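Side-chain contact in cyclic dimeric GMP binding protein (Pseudomonas fluorescens, PDB 3PJV), which probably senses cyclic di-GMP inside the cell and passes the signal across the membrane to its periplasmic domain, which controls proteolysis there through LapG: residues P82-F85 and V86-G90. Numbering follows the deposited sequence.
Sequences PDWF and VKLIG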
ATOM      1  N   PRO A  82       8.865 -10.050  15.383  1.00 29.94           N
ATOM      2  CA  PRO A  82       9.754  -9.562  16.442  1.00 28.52           C
ATOM      3  C   PRO A  82      10.738  -8.529  15.929  1.00 29.13           C
ATOM      4  O   PRO A  82      11.207  -8.628  14.792  1.00 28.11           O
ATOM      5  CB  PRO A  82      10.517 -10.826  16.891  1.00 25.28           C
ATOM      6  CG  PRO A  82       9.650 -11.970  16.456  1.00 25.59           C
ATOM      7  CD  PRO A  82       8.990 -11.504  15.185  1.00 27.73           C
ATOM      8  N   ASP A  83      11.058  -7.559  16.780  1.00 28.55           N
ATOM      9  CA  ASP A  83      11.982  -6.488  16.434  1.00 36.01           C
ATOM     10  C   ASP A  83      13.314  -7.048  15.973  1.00 33.04           C
ATOM     11  O   ASP A  83      13.913  -6.550  15.021  1.00 34.48           O
ATOM     12  CB  ASP A  83      12.220  -5.590  17.650  1.00 49.66           C
ATOM     13  CG  ASP A  83      10.927  -5.131  18.298  1.00 66.90           C
ATOM     14  OD1 ASP A  83      10.235  -5.970  18.920  1.00 71.84           O
ATOM     15  OD2 ASP A  83      10.605  -3.927  18.190  1.00 73.11           O
ATOM     16  N   TRP A  84      13.773  -8.093  16.653  1.00 29.10           N
ATOM     17  CA  TRP A  84      15.080  -8.665  16.356  1.00 29.65           C
ATOM     18  C   TRP A  84      15.152  -9.293  14.961  1.00 30.11           C
ATOM     19  O   TRP A  84      16.235  -9.422  14.396  1.00 29.35           O
ATOM     20  CB  TRP A  84      15.509  -9.667  17.433  1.00 30.41           C
ATOM     21  CG  TRP A  84      14.552 -10.790  17.678  1.00 25.53           C
ATOM     22  CD1 TRP A  84      13.668 -10.904  18.718  1.00 24.98           C
ATOM     23  CD2 TRP A  84      14.388 -11.974  16.884  1.00 25.48           C
ATOM     24  NE1 TRP A  84      12.971 -12.080  18.615  1.00 26.26           N
ATOM     25  CE2 TRP A  84      13.390 -12.756  17.499  1.00 25.84           C
ATOM     26  CE3 TRP A  84      14.988 -12.449  15.712  1.00 25.86           C
ATOM     27  CZ2 TRP A  84      12.975 -13.983  16.981  1.00 24.93           C
ATOM     28  CZ3 TRP A  84      14.571 -13.662  15.198  1.00 23.64           C
ATOM     29  CH2 TRP A  84      13.574 -14.417  15.831  1.00 23.82           C
ATOM     30  N   PHE A  85      13.999  -9.669  14.406  1.00 30.27           N
ATOM     31  CA  PHE A  85      13.965 -10.248  13.063  1.00 27.01           C
ATOM     32  C   PHE A  85      14.232  -9.180  11.999  1.00 27.67           C
ATOM     33  O   PHE A  85      14.862  -9.448  10.976  1.00 27.98           O
ATOM     34  CB  PHE A  85      12.631 -10.956  12.805  1.00 28.46           C
ATOM     35  CG  PHE A  85      12.537 -11.612  11.442  1.00 28.08           C
ATOM     36  CD1 PHE A  85      13.221 -12.792  11.184  1.00 30.80           C
ATOM     37  CD2 PHE A  85      11.760 -11.063  10.437  1.00 28.21           C
ATOM     38  CE1 PHE A  85      13.147 -13.401   9.945  1.00 29.76           C
ATOM     39  CE2 PHE A  85      11.664 -11.676   9.189  1.00 28.51           C
ATOM     40  CZ  PHE A  85      12.366 -12.849   8.947  1.00 29.10           C
ATOM     41  N   VAL A  86      13.766  -7.961  12.256  1.00 31.71           N
ATOM     42  CA  VAL A  86      14.034  -6.841  11.364  1.00 29.34           C
ATOM     43  C   VAL A  86      15.527  -6.605  11.178  1.00 32.20           C
ATOM     44  O   VAL A  86      16.004  -6.463  10.052  1.00 32.08           O
ATOM     45  CB  VAL A  86      13.378  -5.538  11.869  1.00 37.81           C
ATOM     46  CG1 VAL A  86      13.587  -4.412  10.868  1.00 40.27           C
ATOM     47  CG2 VAL A  86      11.907  -5.759  12.099  1.00 34.84           C
ATOM     48  N   LYS A  87      16.261  -6.561  12.289  1.00 33.03           N
ATOM     49  CA  LYS A  87      17.707  -6.383  12.244  1.00 38.76           C
ATOM     50  C   LYS A  87      18.354  -7.549  11.509  1.00 35.08           C
ATOM     51  O   LYS A  87      19.236  -7.357  10.670  1.00 37.24           O
ATOM     52  CB  LYS A  87      18.277  -6.291  13.663  1.00 45.89           C
ATOM     53  CG  LYS A  87      17.437  -5.447  14.610  1.00 55.27           C
ATOM     54  CD  LYS A  87      18.006  -5.477  16.026  1.00 61.90           C
ATOM     55  CE  LYS A  87      18.138  -6.905  16.527  1.00 64.14           C
ATOM     56  NZ  LYS A  87      18.665  -6.979  17.915  1.00 65.84           N
ATOM     57  N   LEU A  88      17.903  -8.758  11.831  1.00 32.49           N
ATOM     58  CA  LEU A  88      18.420  -9.970  11.206  1.00 31.95           C
ATOM     59  C   LEU A  88      18.249  -9.937   9.690  1.00 32.05           C
ATOM     60  O   LEU A  88      19.207 -10.148   8.948  1.00 34.54           O
ATOM     61  CB  LEU A  88      17.731 -11.206  11.798  1.00 34.66           C
ATOM     62  CG  LEU A  88      18.213 -12.597  11.385  1.00 40.28           C
ATOM     63  CD1 LEU A  88      19.686 -12.792  11.722  1.00 38.27           C
ATOM     64  CD2 LEU A  88      17.363 -13.669  12.062  1.00 41.57           C
ATOM     65  N   ILE A  89      17.026  -9.666   9.233  1.00 31.67           N
ATOM     66  CA  ILE A  89      16.750  -9.577   7.803  1.00 34.19           C
ATOM     67  C   ILE A  89      17.471  -8.377   7.183  1.00 37.95           C
ATOM     68  O   ILE A  89      18.031  -8.480   6.100  1.00 40.27           O
ATOM     69  CB  ILE A  89      15.225  -9.522   7.522  1.00 39.46           C
ATOM     70  CG1 ILE A  89      14.784 -10.774   6.770  1.00 41.29           C
ATOM     71  CG2 ILE A  89      14.864  -8.303   6.703  1.00 44.28           C
ATOM     72  CD1 ILE A  89      15.196 -12.048   7.416  1.00 43.54           C
ATOM     73  N   GLY A  90      17.466  -7.245   7.880  1.00 37.80           N
ATOM     74  CA  GLY A  90      18.145  -6.051   7.408  1.00 39.14           C
ATOM     75  C   GLY A  90      17.705  -5.631   6.017  1.00 41.10           C
ATOM     76  O   GLY A  90      18.510  -5.584   5.087  1.00 45.09           O
TER
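With CG anti to the backbone N (chi1 -179°), F85 sends its benzyl group along the short helix 83-89 to meet I89, one turn further on. I89 CB lies over one face of the ring, and its CD1 comes down from that same side near the far rim, 3.3 Å from F85 CZ. L88 CD2 approaches the same ring obliquely, near its attached side, 4.3 Å from F85 CD1, a looser contact. L88 also runs alongside W84, its CD2 meeting the indole at the edge, near the ring plane, 4.2 Å from W84 CZ3. That indole is turned back over the start of the helix, its CG lodged between the backbone N and the carbonyl carbon (chi1 56°), and P82 CB lies over one face, offset toward the rim. K87 folds back to bring its CE to 3.5 Å from W84 CA. Beneath these apolar contacts the helix is held by its own bonds: I89 N gives a nearly straight one to F85 O (2.8 Å, 173°), and L88 N another to W84 O at 3.1 Å.

The inner side faces helix 117-128, where L123 touches both F85 and I89 and W124 meets the F85 ring edge-to-face. Replacing F85 with an alanine would probably open a gap here, leaving I89 CD1 without its aromatic partner and W124 without its edge-to-face mate. At the C-terminal end, I89 O accepts a hydrogen bond from R10 of the second subunit just before G90 leaves the helix with positive phi. Apolar side chains thus seat the helix on 117-128, and the carbonyl at its end, where the helix dipole would probably suit a cation, adds a polar link to the apolar packing of V86 on V78 of the second subunit.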